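Local coordinates for protein VP5 (Halorubrum pleomorphic virus 6, PDB 6QGL) that is the envelope protein of a haloarchaeal pleomorphic virus and probably drives fusion of the viral membrane with that of the host cell, at residues Lys58-Asn61 with Gln62-Val66; Tyr226-Phe229 with Ser230-Asn233. One frame throughout, in Å; residues are numbered along the deposited sequence.

Interaction 1 of 2, residues Lys58-Asn61 with Gln62-Val66; sequences KSNN and QSTMV
Q62 lies alongside K58, one turn further along the same alpha-helix. This is the last part of helix 43-66, and its final turn widens into a pi-type turn. CB of Q62 sits 3.5 Å from O of K58. CG of Q62 comes closer to that same oxygen, because chi1 of -70° sets it beside the backbone N of its own residue, and that N donates to K58 O at 2.8 Å. The Q62 chain then bends at chi2, and NE2 comes to rest 3.5 Å from CE of K58. The K58 chain is extended and runs beside the glutamine, pointing the same way. Both tips have polar partners elsewhere: NE2 of Q62 probably hydrogen-bonds to OE2 of E231, and NZ of K58 bonds to the backbone O of Q225.

In the next turn O of N60 accepts twice, from the N-H and from the hydroxyl OG1 of T64, each at 3.1 Å. The two donors come from opposite faces of the carbonyl plane. OG1 can do this because chi1 of 62° puts it between the N and C of its own backbone. S63 OG lies near the oxygens of both S59 and N60. ND2 of N61 hydrogen-bonds to OG1 of T126 on helix 97-140. The backbone O of N61 takes the N-H of V66, five residues on, at 2.9 Å and 155°. The bond from M65 N to this oxygen is weak. CG2 of V66 packs 3.4 Å from O of N61.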
ATOM      1  N   LYS A  58       2.046   3.579   9.574  1.00 55.35           N
ATOM      2  CA  LYS A  58       2.388   4.404   8.417  1.00 55.59           C
ATOM      3  C   LYS A  58       2.625   3.527   7.190  1.00 61.82           C
ATOM      4  O   LYS A  58       2.052   3.803   6.142  1.00 61.26           O
ATOM      5  CB  LYS A  58       3.599   5.307   8.697  1.00 58.22           C
ATOM      6  CG  LYS A  58       3.729   6.425   7.668  1.00 65.64           C
ATOM      7  CD  LYS A  58       5.090   7.077   7.668  1.00 72.04           C
ATOM      8  CE  LYS A  58       5.226   7.971   6.460  1.00 78.87           C
ATOM      9  NZ  LYS A  58       6.415   8.852   6.561  1.00 87.50           N
ATOM     10  N   SER A  59       3.416   2.441   7.349  1.00 60.49           N
ATOM     11  CA  SER A  59       3.741   1.474   6.296  1.00 61.79           C
ATOM     12  C   SER A  59       2.484   0.816   5.726  1.00 65.09           C
ATOM     13  O   SER A  59       2.380   0.665   4.510  1.00 65.30           O
ATOM     14  CB  SER A  59       4.703   0.413   6.825  1.00 67.24           C
ATOM     15  OG  SER A  59       5.135  -0.458   5.793  1.00 80.04           O
ATOM     16  N   ASN A  60       1.530   0.450   6.607  1.00 60.92           N
ATOM     17  CA  ASN A  60       0.250  -0.154   6.233  1.00 60.51           C
ATOM     18  C   ASN A  60      -0.591   0.851   5.452  1.00 63.07           C
ATOM     19  O   ASN A  60      -1.132   0.502   4.401  1.00 63.14           O
ATOM     20  CB  ASN A  60      -0.500  -0.646   7.482  1.00 62.02           C
ATOM     21  CG  ASN A  60      -1.945  -1.023   7.240  1.00 86.73           C
ATOM     22  OD1 ASN A  60      -2.254  -2.022   6.581  1.00 83.58           O
ATOM     23  ND2 ASN A  60      -2.859  -0.222   7.770  1.00 77.24           N
ATOM     24  N   ASN A  61      -0.681   2.101   5.956  1.00 58.22           N
ATOM     25  CA  ASN A  61      -1.446   3.178   5.326  1.00 56.98           C
ATOM     26  C   ASN A  61      -0.860   3.573   3.968  1.00 61.88           C
ATOM     27  O   ASN A  61      -1.629   3.841   3.047  1.00 60.97           O
ATOM     28  CB  ASN A  61      -1.586   4.384   6.260  1.00 54.90           C
ATOM     29  CG  ASN A  61      -2.457   4.151   7.479  1.00 66.86           C
ATOM     30  OD1 ASN A  61      -3.185   3.158   7.600  1.00 54.42           O
ATOM     31  ND2 ASN A  61      -2.394   5.071   8.428  1.00 58.99           N
ATOM     32  N   GLN A  62       0.496   3.558   3.833  1.00 60.03           N
ATOM     33  CA  GLN A  62       1.196   3.855   2.576  1.00 61.19           C
ATOM     34  C   GLN A  62       0.825   2.802   1.525  1.00 67.18           C
ATOM     35  O   GLN A  62       0.362   3.152   0.444  1.00 66.48           O
ATOM     36  CB  GLN A  62       2.734   3.885   2.756  1.00 63.74           C
ATOM     37  CG  GLN A  62       3.322   5.052   3.562  1.00 78.83           C
ATOM     38  CD  GLN A  62       3.063   6.442   3.026  1.00 98.30           C
ATOM     39  OE1 GLN A  62       3.100   6.701   1.817  1.00 95.87           O
ATOM     40  NE2 GLN A  62       2.819   7.379   3.932  1.00 87.89           N
ATOM     41  N   SER A  63       0.960   1.512   1.878  1.00 65.67           N
ATOM     42  CA  SER A  63       0.661   0.393   0.984  1.00 66.93           C
ATOM     43  C   SER A  63      -0.799   0.296   0.540  1.00 70.20           C
ATOM     44  O   SER A  63      -1.034  -0.159  -0.577  1.00 70.85           O
ATOM     45  CB  SER A  63       1.115  -0.925   1.597  1.00 72.40           C
ATOM     46  OG  SER A  63       0.427  -1.219   2.800  1.00 81.98           O
ATOM     47  N   THR A  64      -1.771   0.712   1.375  1.00 65.29           N
ATOM     48  CA  THR A  64      -3.183   0.590   0.996  1.00 64.40           C
ATOM     49  C   THR A  64      -3.811   1.894   0.474  1.00 67.45           C
ATOM     50  O   THR A  64      -4.102   1.967  -0.716  1.00 67.45           O
ATOM     51  CB  THR A  64      -4.023  -0.030   2.130  1.00 71.18           C
ATOM     52  OG1 THR A  64      -3.974   0.819   3.275  1.00 69.06           O
ATOM     53  CG2 THR A  64      -3.566  -1.439   2.498  1.00 70.92           C
ATOM     54  N   MET A  65      -3.966   2.922   1.326  1.00 63.09           N
ATOM     55  CA  MET A  65      -4.666   4.164   0.971  1.00 62.26           C
ATOM     56  C   MET A  65      -3.807   5.296   0.403  1.00 67.92           C
ATOM     57  O   MET A  65      -4.100   5.802  -0.679  1.00 68.12           O
ATOM     58  CB  MET A  65      -5.465   4.700   2.180  1.00 63.50           C
ATOM     59  CG  MET A  65      -6.102   3.620   3.034  1.00 66.97           C
ATOM     60  SD  MET A  65      -7.579   2.898   2.290  1.00 71.05           S
ATOM     61  CE  MET A  65      -7.726   1.408   3.232  1.00 68.34           C
ATOM     62  N   VAL A  66      -2.777   5.702   1.154  1.00 65.30           N
ATOM     63  CA  VAL A  66      -1.891   6.844   0.928  1.00 65.76           C
ATOM     64  C   VAL A  66      -1.069   6.801  -0.389  1.00 71.19           C
ATOM     65  O   VAL A  66      -1.028   7.822  -1.078  1.00 71.08           O
ATOM     66  CB  VAL A  66      -0.973   7.036   2.171  1.00 69.93           C
ATOM     67  CG1 VAL A  66       0.006   8.189   1.986  1.00 70.61           C
ATOM     68  CG2 VAL A  66      -1.796   7.236   3.447  1.00 68.67           C
TER

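Interaction 2 of 2, residues Tyr226-Phe229 with Ser230-Asn233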
ATOM      1  N   TYR A 226       3.709  11.015  10.258  1.00 54.56           N
ATOM      2  CA  TYR A 226       2.531  10.288   9.783  1.00 52.82           C
ATOM      3  C   TYR A 226       1.269  11.102  10.053  1.00 55.66           C
ATOM      4  O   TYR A 226       1.384  12.211  10.577  1.00 55.73           O
ATOM      5  CB  TYR A 226       2.485   8.835  10.325  1.00 53.36           C
ATOM      6  CG  TYR A 226       1.883   8.640  11.702  1.00 54.08           C
ATOM      7  CD1 TYR A 226       2.447   9.234  12.829  1.00 56.07           C
ATOM      8  CD2 TYR A 226       0.811   7.770  11.893  1.00 53.99           C
ATOM      9  CE1 TYR A 226       1.914   9.031  14.100  1.00 55.86           C
ATOM     10  CE2 TYR A 226       0.278   7.549  13.162  1.00 54.47           C
ATOM     11  CZ  TYR A 226       0.833   8.181  14.263  1.00 61.20           C
ATOM     12  OH  TYR A 226       0.304   7.961  15.513  1.00 61.23           O
ATOM     13  N   MET A 227       0.078  10.592   9.639  1.00 51.37           N
ATOM     14  CA  MET A 227      -1.221  11.275   9.744  1.00 50.35           C
ATOM     15  C   MET A 227      -1.187  12.581   8.942  1.00 54.76           C
ATOM     16  O   MET A 227      -1.856  13.547   9.313  1.00 54.73           O
ATOM     17  CB  MET A 227      -1.564  11.602  11.205  1.00 52.61           C
ATOM     18  CG  MET A 227      -2.095  10.459  11.999  1.00 55.33           C
ATOM     19  SD  MET A 227      -2.143  10.960  13.736  1.00 59.02           S
ATOM     20  CE  MET A 227      -3.542  12.088  13.725  1.00 55.52           C
ATOM     21  N   LYS A 228      -0.371  12.619   7.872  1.00 51.69           N
ATOM     22  CA  LYS A 228      -0.178  13.792   7.027  1.00 52.15           C
ATOM     23  C   LYS A 228      -1.458  14.162   6.306  1.00 55.57           C
ATOM     24  O   LYS A 228      -1.991  13.350   5.544  1.00 54.71           O
ATOM     25  CB  LYS A 228       0.949  13.541   6.013  1.00 55.47           C
ATOM     26  CG  LYS A 228       2.353  13.766   6.554  1.00 63.54           C
ATOM     27  CD  LYS A 228       3.381  13.141   5.647  1.00 72.95           C
ATOM     28  CE  LYS A 228       4.712  13.834   5.690  1.00 86.57           C
ATOM     29  NZ  LYS A 228       5.693  13.165   4.797  1.00 98.15           N
ATOM     30  N   PHE A 229      -1.967  15.383   6.559  1.00 52.38           N
ATOM     31  CA  PHE A 229      -3.174  15.864   5.893  1.00 51.85           C
ATOM     32  C   PHE A 229      -2.961  15.915   4.383  1.00 55.83           C
ATOM     33  O   PHE A 229      -3.853  15.520   3.647  1.00 54.92           O
ATOM     34  CB  PHE A 229      -3.620  17.234   6.428  1.00 54.35           C
ATOM     35  CG  PHE A 229      -4.735  17.863   5.622  1.00 56.07           C
ATOM     36  CD1 PHE A 229      -6.055  17.465   5.803  1.00 58.23           C
ATOM     37  CD2 PHE A 229      -4.459  18.829   4.660  1.00 59.41           C
ATOM     38  CE1 PHE A 229      -7.081  18.033   5.047  1.00 59.50           C
ATOM     39  CE2 PHE A 229      -5.488  19.397   3.903  1.00 62.44           C
ATOM     40  CZ  PHE A 229      -6.795  19.010   4.117  1.00 59.65           C
ATOM     41  N   SER A 230      -1.783  16.385   3.930  1.00 53.39           N
ATOM     42  CA  SER A 230      -1.434  16.473   2.512  1.00 54.03           C
ATOM     43  C   SER A 230      -1.523  15.106   1.812  1.00 57.74           C
ATOM     44  O   SER A 230      -1.981  15.046   0.674  1.00 57.04           O
ATOM     45  CB  SER A 230      -0.048  17.085   2.334  1.00 58.68           C
ATOM     46  OG  SER A 230       0.981  16.208   2.762  1.00 66.49           O
ATOM     47  N   GLU A 231      -1.122  14.016   2.507  1.00 54.45           N
ATOM     48  CA  GLU A 231      -1.174  12.651   1.976  1.00 53.93           C
ATOM     49  C   GLU A 231      -2.616  12.119   1.926  1.00 57.44           C
ATOM     50  O   GLU A 231      -3.057  11.631   0.880  1.00 57.27           O
ATOM     51  CB  GLU A 231      -0.251  11.710   2.780  1.00 55.28           C
ATOM     52  CG  GLU A 231       1.226  11.850   2.431  1.00 66.47           C
ATOM     53  CD  GLU A 231       2.231  10.969   3.159  1.00 87.06           C
ATOM     54  OE1 GLU A 231       3.401  10.934   2.715  1.00 81.93           O
ATOM     55  OE2 GLU A 231       1.873  10.341   4.183  1.00 80.67           O
ATOM     56  N   TRP A 232      -3.349  12.233   3.052  1.00 53.65           N
ATOM     57  CA  TRP A 232      -4.735  11.775   3.187  1.00 52.73           C
ATOM     58  C   TRP A 232      -5.722  12.565   2.328  1.00 56.58           C
ATOM     59  O   TRP A 232      -6.626  11.969   1.740  1.00 55.96           O
ATOM     60  CB  TRP A 232      -5.164  11.780   4.661  1.00 51.03           C
ATOM     61  CG  TRP A 232      -4.592  10.639   5.445  1.00 51.80           C
ATOM     62  CD1 TRP A 232      -3.396  10.610   6.099  1.00 55.10           C
ATOM     63  CD2 TRP A 232      -5.178   9.345   5.623  1.00 51.18           C
ATOM     64  NE1 TRP A 232      -3.208   9.383   6.691  1.00 54.36           N
ATOM     65  CE2 TRP A 232      -4.289   8.588   6.420  1.00 55.42           C
ATOM     66  CE3 TRP A 232      -6.384   8.758   5.204  1.00 52.24           C
ATOM     67  CZ2 TRP A 232      -4.561   7.269   6.802  1.00 54.63           C
ATOM     68  CZ3 TRP A 232      -6.645   7.447   5.569  1.00 53.68           C
ATOM     69  CH2 TRP A 232      -5.742   6.718   6.363  1.00 54.58           C
ATOM     70  N   ASN A 233      -5.549  13.898   2.255  1.00 53.44           N
ATOM     71  CA  ASN A 233      -6.403  14.785   1.461  1.00 53.33           C
ATOM     72  C   ASN A 233      -6.200  14.588  -0.034  1.00 56.97           C
ATOM     73  O   ASN A 233      -7.148  14.780  -0.794  1.00 56.65           O
ATOM     74  CB  ASN A 233      -6.201  16.249   1.846  1.00 54.18           C
ATOM     75  CG  ASN A 233      -7.173  17.203   1.199  1.00 74.01           C
ATOM     76  OD1 ASN A 233      -6.787  18.074   0.412  1.00 69.29           O
ATOM     77  ND2 ASN A 233      -8.453  17.060   1.517  1.00 65.09           N
TER
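The backbone O of K228 accepts the N-H of W232 at 3.0 Å and 174°, just after the chain has left strand 224-226 and turned through positive phi at M227. A second bond from E231 N to the same oxygen is weak. One residue on, O of F229 takes the N-H of N233 at 2.7 Å.

The ring of F229 lies beside the side chain of N233, and both point the same way. CB of N233 stands over one face of the ring, 3.8 Å from its centroid, in a CH-pi contact. The amide follows on this face, its plane tilted only 14° from the ring. CG of N233 is 3.5 Å from CZ of F229, and the two planes are stacked. Chi1 of N233, -172°, swings CG clear of its own backbone N and out over the ring. ND2 of N233 bonds to the backbone O of P206.

This is the first turn of helix 229-257, with K228 at the N-cap position. The helix follows strand 224-226 almost at once, within the N-terminal part of the envelope protein. The K228 chain is extended and crosses that of E231. Its CD rests 3.5 Å from CD of E231, so aliphatic carbon meets the carboxylate. The ion pair beyond is long, with NZ of K228 3.8 Å from OE1 of E231. OE2 of E231 probably hydrogen-bonds with NE2 of Q62 on helix 43-66.

W232 turns the edge of its indole to the cap: CD1 lies 3.1 Å from O of K228, in the plane of the ring. The W232 rings meet W123 edge to face, and F119 with the planes at about 45°; both belong to helix 97-140.

In the fold
Interaction 1 comes first along the chain, at the end of helix 43-66. Interaction 2 follows much later, where strand 224-226 passes into helix 229-257. Their centres are only 11 Å apart, and they touch directly. Q62 NE2 probably donates to E231 OE2 at 3.1 Å. N61 packs on the indole of W232, and K58 on Y226. The end of one helix thus meets the start of another, and helix 97-140 borders both contacts through M65, N61, Y226 and W232. All four segments belong to the N-terminal region of the envelope protein; the side chains that meet between the two sites pack the end of helix 43-66 on the start of helix 229-257.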